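Local structure of esterase (Xanthomonas oryzae pv. oryzae, 3H2K) at residues A[214-219]-A[300-305]; A[255-260]-A[291-296]. The protein is an esterase of the alpha/beta-hydrolase clan that probably hydrolyses ester bonds, possibly those of lipid-like substrates. All blocks are in the same frame, centred on the assembly; numbering follows the deposited sequence.

Contact 1. Residues A[214-219]-A[300-305]; sequences TFLDSW and SDFPSN. With BOG (octyl beta-D-glucopyranoside), chain B.
Phe-302 lays its ring on the indole of Trp-219, packing helix 296-304 against the end of helix 211-217. Both helices belong to the helical insertion between strands 198-205 and 328-332, the usual place of a cap in an alpha/beta-hydrolase. The Phe-302 ring and the six-membered ring of Trp-219 form a face-to-face stack, with centroids 3.9 Å apart and planes at 26°. Phe-302 CD2 sits over the centre of the indole. CG of Phe-302 is anti to the backbone N (chi1 -179°), which carries the ring out to Trp-219. The far end of the ring, CZ, reaches Phe-215 CB at 3.9 Å. Phe-302 also touches Leu-314 of helix 309-315. Octyl glucoside is bound on the opposite side of Trp-219. Its O4 donates a 2.9 Å hydrogen bond to Trp-219 O, and its alkyl carbon C3' lies over one face of Phe-215. Pro-303 follows at the kink of its helix, and its side chain crosses that of Trp-219 at about a right angle. Pro-303 CD meets Trp-219 NE1 at 3.5 Å, and Pro-303 CG lies 3.7 Å from Trp-219 CD1.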
loop_
_atom_site.group_PDB
_atom_site.type_symbol
_atom_site.label_atom_id
_atom_site.label_comp_id
_atom_site.label_asym_id
_atom_site.label_seq_id
_atom_site.Cartn_x
_atom_site.Cartn_y
_atom_site.Cartn_z
ATOM N N THR A 214 -6.763 -14.725 -1.043
ATOM C CA THR A 214 -7.649 -13.724 -0.469
ATOM C C THR A 214 -8.948 -13.621 -1.276
ATOM O O THR A 214 -10.042 -13.648 -0.707
ATOM C CB THR A 214 -6.954 -12.337 -0.403
ATOM O OG1 THR A 214 -5.859 -12.401 0.518
ATOM C CG2 THR A 214 -7.927 -11.259 0.063
ATOM N N PHE A 215 -8.845 -13.517 -2.596
ATOM C CA PHE A 215 -10.058 -13.408 -3.400
ATOM C C PHE A 215 -10.870 -14.705 -3.435
ATOM O O PHE A 215 -12.101 -14.675 -3.431
ATOM C CB PHE A 215 -9.728 -12.929 -4.820
ATOM C CG PHE A 215 -9.611 -11.427 -4.933
ATOM C CD1 PHE A 215 -8.374 -10.798 -4.828
ATOM C CD2 PHE A 215 -10.752 -10.641 -5.098
ATOM C CE1 PHE A 215 -8.273 -9.402 -4.883
ATOM C CE2 PHE A 215 -10.668 -9.244 -5.152
ATOM C CZ PHE A 215 -9.427 -8.624 -5.045
ATOM N N LEU A 216 -10.188 -15.840 -3.460
ATOM C CA LEU A 216 -10.879 -17.124 -3.469
ATOM C C LEU A 216 -11.666 -17.312 -2.171
ATOM O O LEU A 216 -12.845 -17.673 -2.192
ATOM C CB LEU A 216 -9.867 -18.260 -3.637
ATOM C CG LEU A 216 -9.344 -18.545 -5.050
ATOM C CD1 LEU A 216 -9.012 -17.258 -5.759
ATOM C CD2 LEU A 216 -8.109 -19.435 -4.962
ATOM N N ASP A 217 -11.006 -17.054 -1.043
ATOM C CA ASP A 217 -11.635 -17.202 0.269
ATOM C C ASP A 217 -12.851 -16.303 0.487
ATOM O O ASP A 217 -13.775 -16.678 1.212
ATOM C CB ASP A 217 -10.614 -16.937 1.386
ATOM C CG ASP A 217 -9.692 -18.119 1.635
ATOM O OD1 ASP A 217 -9.863 -19.163 0.975
ATOM O OD2 ASP A 217 -8.795 -18.009 2.497
ATOM N N SER A 218 -12.854 -15.125 -0.131
ATOM C CA SER A 218 -13.972 -14.195 0.029
ATOM C C SER A 218 -14.846 -14.059 -1.212
ATOM O O SER A 218 -15.660 -13.141 -1.291
ATOM C CB SER A 218 -13.451 -12.800 0.411
ATOM O OG SER A 218 -12.753 -12.823 1.647
ATOM N N TRP A 219 -14.704 -14.972 -2.169
ATOM C CA TRP A 219 -15.471 -14.877 -3.410
ATOM C C TRP A 219 -16.989 -14.829 -3.244
ATOM O O TRP A 219 -17.669 -14.112 -3.975
ATOM C CB TRP A 219 -15.102 -16.027 -4.356
ATOM C CG TRP A 219 -15.430 -15.750 -5.802
ATOM C CD1 TRP A 219 -16.330 -16.416 -6.585
ATOM C CD2 TRP A 219 -14.829 -14.751 -6.640
ATOM N NE1 TRP A 219 -16.324 -15.896 -7.861
ATOM C CE2 TRP A 219 -15.411 -14.874 -7.920
ATOM C CE3 TRP A 219 -13.851 -13.768 -6.433
ATOM C CZ2 TRP A 219 -15.047 -14.048 -8.993
ATOM C CZ3 TRP A 219 -13.487 -12.945 -7.501
ATOM C CH2 TRP A 219 -14.087 -13.093 -8.765
ATOM N N SER A 300 -18.544 -18.231 -11.743
ATOM C CA SER A 300 -18.346 -19.625 -11.349
ATOM C C SER A 300 -16.983 -20.145 -11.806
ATOM O O SER A 300 -16.390 -20.997 -11.149
ATOM C CB SER A 300 -19.460 -20.524 -11.903
ATOM O OG SER A 300 -19.333 -20.711 -13.296
ATOM N N ASP A 301 -16.478 -19.625 -12.920
ATOM C CA ASP A 301 -15.178 -20.060 -13.437
ATOM C C ASP A 301 -14.005 -19.684 -12.526
ATOM O O ASP A 301 -13.082 -20.479 -12.321
ATOM C CB ASP A 301 -14.942 -19.471 -14.830
ATOM C CG ASP A 301 -13.716 -20.060 -15.520
ATOM O OD1 ASP A 301 -13.721 -21.279 -15.814
ATOM O OD2 ASP A 301 -12.750 -19.302 -15.769
ATOM N N PHE A 302 -14.047 -18.480 -11.965
ATOM C CA PHE A 302 -12.962 -18.018 -11.107
ATOM C C PHE A 302 -12.565 -18.981 -9.985
ATOM O O PHE A 302 -11.410 -19.396 -9.904
ATOM C CB PHE A 302 -13.292 -16.649 -10.502
ATOM C CG PHE A 302 -12.200 -16.108 -9.613
ATOM C CD1 PHE A 302 -11.050 -15.545 -10.162
ATOM C CD2 PHE A 302 -12.307 -16.192 -8.230
ATOM C CE1 PHE A 302 -10.022 -15.069 -9.343
ATOM C CE2 PHE A 302 -11.287 -15.719 -7.398
ATOM C CZ PHE A 302 -10.144 -15.157 -7.957
ATOM N N PRO A 303 -13.511 -19.348 -9.103
ATOM C CA PRO A 303 -13.153 -20.266 -8.014
ATOM C C PRO A 303 -12.951 -21.732 -8.415
ATOM O O PRO A 303 -12.395 -22.519 -7.650
ATOM C CB PRO A 303 -14.307 -20.085 -7.023
ATOM C CG PRO A 303 -15.478 -19.813 -7.924
ATOM C CD PRO A 303 -14.898 -18.865 -8.957
ATOM N N SER A 304 -13.375 -22.103 -9.616
ATOM C CA SER A 304 -13.237 -23.493 -10.036
ATOM C C SER A 304 -12.155 -23.739 -11.082
ATOM O O SER A 304 -11.885 -24.880 -11.436
ATOM C CB SER A 304 -14.575 -23.999 -10.584
ATOM O OG SER A 304 -14.903 -23.330 -11.788
ATOM N N ASN A 305 -11.524 -22.677 -11.562
ATOM C CA ASN A 305 -10.516 -22.825 -12.599
ATOM C C ASN A 305 -9.269 -21.991 -12.340
ATOM O O ASN A 305 -9.270 -20.776 -12.526
ATOM C CB ASN A 305 -11.143 -22.458 -13.956
ATOM C CG ASN A 305 -10.142 -22.478 -15.104
ATOM O OD1 ASN A 305 -9.053 -23.046 -14.995
ATOM N ND2 ASN A 305 -10.518 -21.859 -16.220
HETATM C C1 BOG B . -14.874 -10.123 -2.406
HETATM O O1 BOG B . -14.105 -9.274 -1.541
HETATM C C2 BOG B . -16.368 -9.914 -2.157
HETATM O O2 BOG B . -16.693 -10.202 -0.795
HETATM C C3 BOG B . -17.173 -10.826 -3.085
HETATM O O3 BOG B . -18.567 -10.538 -2.943
HETATM C C4 BOG B . -16.750 -10.586 -4.536
HETATM O O4 BOG B . -17.357 -11.586 -5.359
HETATM C C5 BOG B . -15.230 -10.683 -4.676
HETATM O O5 BOG B . -14.579 -9.781 -3.768
HETATM C C6 BOG B . -14.833 -10.278 -6.097
HETATM O O6 BOG B . -15.216 -8.920 -6.325
HETATM C "C1'" BOG B . -12.707 -9.461 -1.803
HETATM C "C2'" BOG B . -11.943 -8.287 -1.186
HETATM C "C3'" BOG B . -10.440 -8.379 -1.455
HETATM C "C4'" BOG B . -9.749 -7.113 -0.945
HETATM C "C5'" BOG B . -8.248 -7.110 -1.240
HETATM C "C6'" BOG B . -7.638 -5.771 -0.818
HETATM C "C7'" BOG B . -6.154 -5.695 -1.180
HETATM C "C8'" BOG B . -5.576 -4.323 -0.824
#

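Contact 2. Residues A[255-260]-A[291-296]; sequences QVFQDP and KSYFQP. With BOG (octyl beta-D-glucopyranoside), chain B.
Phe-257 and Phe-294 form a single antiparallel bridge, a non-hydrogen-bonded pair whose CA atoms are 4.6 Å apart. A backbone bond lies on each side of it: Gln-295 N donates to Val-256 O at 2.7 Å, and Gln-258 N to Tyr-293 O at 2.9 Å. Gln-258 adds a side-chain grip. Its chain runs extended beyond CG (chi2 -174°) and brings the amide to the end of the short helix 290-293. There NE2 donates to Phe-294 O at 2.9 Å. The bond is nearly straight and lies in the amide plane of Gln-258, but it meets the acceptor from above the carbonyl plane. NE2 also makes a weak bond to Lys-291 O. The bridge thus joins a loop to the turn between two helices in the helical cap of this alpha/beta-hydrolase, and Gln-295 is the N-cap residue of the second, helix 296-304. The side chain of Gln-295 bends at chi2 (-75°). Its NE2 gives a weak bond to Phe-257 O and another bond to Gly-254 O. The inner side is an aromatic cluster. Phe-257 turns an edge toward the face of Tyr-293, offset, with centroids 5.4 Å apart and planes at 67°. Tyr-293 CD2 lies over the centre of one face of Phe-294. Tyr-293 OH is hydrogen-bonded to Ser-236 OG on helix 231-246. Phe-257 CE2 touches Phe-294 CE1 at 3.6 Å. The Phe-294 ring meets Val-256 O at its edge, and its CZ lies 3.3 Å from O6 of the bound octyl glucoside.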
loop_
_atom_site.group_PDB
_atom_site.type_symbol
_atom_site.label_atom_id
_atom_site.label_comp_id
_atom_site.label_asym_id
_atom_site.label_seq_id
_atom_site.Cartn_x
_atom_site.Cartn_y
_atom_site.Cartn_z
ATOM N N GLN A 255 -18.079 -8.985 -20.750
ATOM C CA GLN A 255 -17.822 -10.416 -20.601
ATOM C C GLN A 255 -17.676 -10.802 -19.137
ATOM O O GLN A 255 -17.820 -11.970 -18.768
ATOM C CB GLN A 255 -16.549 -10.812 -21.351
ATOM C CG GLN A 255 -16.635 -10.613 -22.852
ATOM C CD GLN A 255 -15.411 -11.142 -23.566
ATOM O OE1 GLN A 255 -14.283 -10.753 -23.254
ATOM N NE2 GLN A 255 -15.626 -12.036 -24.532
ATOM N N VAL A 256 -17.391 -9.809 -18.305
ATOM C CA VAL A 256 -17.206 -10.038 -16.883
ATOM C C VAL A 256 -18.322 -9.426 -16.045
ATOM O O VAL A 256 -18.842 -10.065 -15.130
ATOM C CB VAL A 256 -15.849 -9.457 -16.421
ATOM C CG1 VAL A 256 -15.772 -9.430 -14.899
ATOM C CG2 VAL A 256 -14.709 -10.292 -17.008
ATOM N N PHE A 257 -18.680 -8.185 -16.359
ATOM C CA PHE A 257 -19.713 -7.487 -15.609
ATOM C C PHE A 257 -21.025 -7.387 -16.369
ATOM O O PHE A 257 -21.039 -7.171 -17.577
ATOM C CB PHE A 257 -19.252 -6.074 -15.259
ATOM C CG PHE A 257 -17.880 -6.009 -14.633
ATOM C CD1 PHE A 257 -16.742 -5.883 -15.428
ATOM C CD2 PHE A 257 -17.733 -6.042 -13.247
ATOM C CE1 PHE A 257 -15.475 -5.787 -14.853
ATOM C CE2 PHE A 257 -16.469 -5.946 -12.657
ATOM C CZ PHE A 257 -15.336 -5.817 -13.464
ATOM N N GLN A 258 -22.128 -7.540 -15.647
ATOM C CA GLN A 258 -23.450 -7.428 -16.247
ATOM C C GLN A 258 -23.772 -5.946 -16.381
ATOM O O GLN A 258 -23.108 -5.105 -15.770
ATOM C CB GLN A 258 -24.502 -8.089 -15.354
ATOM C CG GLN A 258 -24.345 -9.591 -15.196
ATOM C CD GLN A 258 -25.492 -10.198 -14.416
ATOM O OE1 GLN A 258 -26.654 -9.878 -14.663
ATOM N NE2 GLN A 258 -25.176 -11.082 -13.476
ATOM N N ASP A 259 -24.776 -5.622 -17.188
ATOM C CA ASP A 259 -25.173 -4.230 -17.348
ATOM C C ASP A 259 -25.945 -3.865 -16.086
ATOM O O ASP A 259 -26.481 -4.740 -15.410
ATOM C CB ASP A 259 -26.066 -4.057 -18.581
ATOM C CG ASP A 259 -25.352 -4.409 -19.869
ATOM O OD1 ASP A 259 -24.184 -4.002 -20.040
ATOM O OD2 ASP A 259 -25.961 -5.086 -20.722
ATOM N N PRO A 260 -26.011 -2.571 -15.745
ATOM C CA PRO A 260 -25.429 -1.417 -16.435
ATOM C C PRO A 260 -24.023 -1.047 -15.961
ATOM O O PRO A 260 -23.508 0.011 -16.317
ATOM C CB PRO A 260 -26.424 -0.317 -16.116
ATOM C CG PRO A 260 -26.742 -0.621 -14.674
ATOM C CD PRO A 260 -26.933 -2.128 -14.682
ATOM N N LYS A 291 -24.244 -11.832 -7.356
ATOM C CA LYS A 291 -24.700 -12.666 -8.465
ATOM C C LYS A 291 -25.398 -11.850 -9.552
ATOM O O LYS A 291 -25.576 -12.321 -10.678
ATOM C CB LYS A 291 -25.624 -13.776 -7.951
ATOM C CG LYS A 291 -24.906 -14.794 -7.072
ATOM C CD LYS A 291 -25.845 -15.868 -6.539
ATOM C CE LYS A 291 -25.104 -16.838 -5.622
ATOM N NZ LYS A 291 -26.023 -17.811 -4.958
ATOM N N SER A 292 -25.791 -10.626 -9.215
ATOM C CA SER A 292 -26.448 -9.744 -10.180
ATOM C C SER A 292 -25.396 -8.831 -10.801
ATOM O O SER A 292 -25.644 -8.169 -11.811
ATOM C CB SER A 292 -27.499 -8.869 -9.489
ATOM O OG SER A 292 -28.459 -9.649 -8.800
ATOM N N TYR A 293 -24.218 -8.807 -10.189
ATOM C CA TYR A 293 -23.135 -7.944 -10.644
ATOM C C TYR A 293 -22.210 -8.583 -11.675
ATOM O O TYR A 293 -22.048 -8.055 -12.774
ATOM C CB TYR A 293 -22.323 -7.478 -9.439
ATOM C CG TYR A 293 -21.242 -6.484 -9.779
ATOM C CD1 TYR A 293 -21.561 -5.223 -10.278
ATOM C CD2 TYR A 293 -19.899 -6.797 -9.587
ATOM C CE1 TYR A 293 -20.565 -4.291 -10.575
ATOM C CE2 TYR A 293 -18.893 -5.877 -9.882
ATOM C CZ TYR A 293 -19.234 -4.625 -10.373
ATOM O OH TYR A 293 -18.250 -3.710 -10.648
ATOM N N PHE A 294 -21.595 -9.705 -11.310
ATOM C CA PHE A 294 -20.684 -10.415 -12.208
ATOM C C PHE A 294 -21.448 -11.346 -13.140
ATOM O O PHE A 294 -22.503 -11.867 -12.774
ATOM C CB PHE A 294 -19.695 -11.264 -11.405
ATOM C CG PHE A 294 -18.684 -10.466 -10.640
ATOM C CD1 PHE A 294 -17.774 -9.649 -11.307
ATOM C CD2 PHE A 294 -18.627 -10.546 -9.253
ATOM C CE1 PHE A 294 -16.819 -8.921 -10.600
ATOM C CE2 PHE A 294 -17.678 -9.825 -8.534
ATOM C CZ PHE A 294 -16.770 -9.010 -9.210
ATOM N N GLN A 295 -20.917 -11.558 -14.342
ATOM C CA GLN A 295 -21.560 -12.473 -15.281
ATOM C C GLN A 295 -21.440 -13.868 -14.664
ATOM O O GLN A 295 -20.406 -14.215 -14.080
ATOM C CB GLN A 295 -20.857 -12.431 -16.643
ATOM C CG GLN A 295 -21.004 -11.101 -17.387
ATOM C CD GLN A 295 -22.386 -10.906 -17.992
ATOM O OE1 GLN A 295 -23.321 -11.658 -17.703
ATOM N NE2 GLN A 295 -22.523 -9.886 -18.836
ATOM N N PRO A 296 -22.500 -14.688 -14.776
ATOM C CA PRO A 296 -22.523 -16.051 -14.229
ATOM C C PRO A 296 -21.326 -16.919 -14.623
ATOM O O PRO A 296 -20.756 -17.621 -13.788
ATOM C CB PRO A 296 -23.840 -16.617 -14.767
ATOM C CG PRO A 296 -24.713 -15.393 -14.864
ATOM C CD PRO A 296 -23.774 -14.367 -15.447
HETATM C C1 BOG B . -14.874 -10.123 -2.406
HETATM O O1 BOG B . -14.105 -9.274 -1.541
HETATM C C2 BOG B . -16.368 -9.914 -2.157
HETATM O O2 BOG B . -16.693 -10.202 -0.795
HETATM C C3 BOG B . -17.173 -10.826 -3.085
HETATM O O3 BOG B . -18.567 -10.538 -2.943
HETATM C C4 BOG B . -16.750 -10.586 -4.536
HETATM O O4 BOG B . -17.357 -11.586 -5.359
HETATM C C5 BOG B . -15.230 -10.683 -4.676
HETATM O O5 BOG B . -14.579 -9.781 -3.768
HETATM C C6 BOG B . -14.833 -10.278 -6.097
HETATM O O6 BOG B . -15.216 -8.920 -6.325
HETATM C "C1'" BOG B . -12.707 -9.461 -1.803
HETATM C "C2'" BOG B . -11.943 -8.287 -1.186
HETATM C "C3'" BOG B . -10.440 -8.379 -1.455
HETATM C "C4'" BOG B . -9.749 -7.113 -0.945
HETATM C "C5'" BOG B . -8.248 -7.110 -1.240
HETATM C "C6'" BOG B . -7.638 -5.771 -0.818
HETATM C "C7'" BOG B . -6.154 -5.695 -1.180
HETATM C "C8'" BOG B . -5.576 -4.323 -0.824
#

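Overall arrangement
Helix 296-304 joins the two contacts. Contact 2 holds the turn that leads into it, and contact 1 packs Phe-302 and Pro-303, farther along the same helix. The contact centres are about 15 Å apart and lie on the same side of the chain's centre, about 23 Å (contact 1) and 28 Å (contact 2) from it. Tyr-299, on the helix between them, stacks on Trp-219 of contact 1 and touches Phe-294 of contact 2. Both contacts also border one octyl glucoside: its C6 approaches Trp-219, and its O6 approaches Phe-294. A second octyl glucoside lies farther off, about 11 Å from the side chain of Phe-215 and about 14 Å from that of Tyr-293.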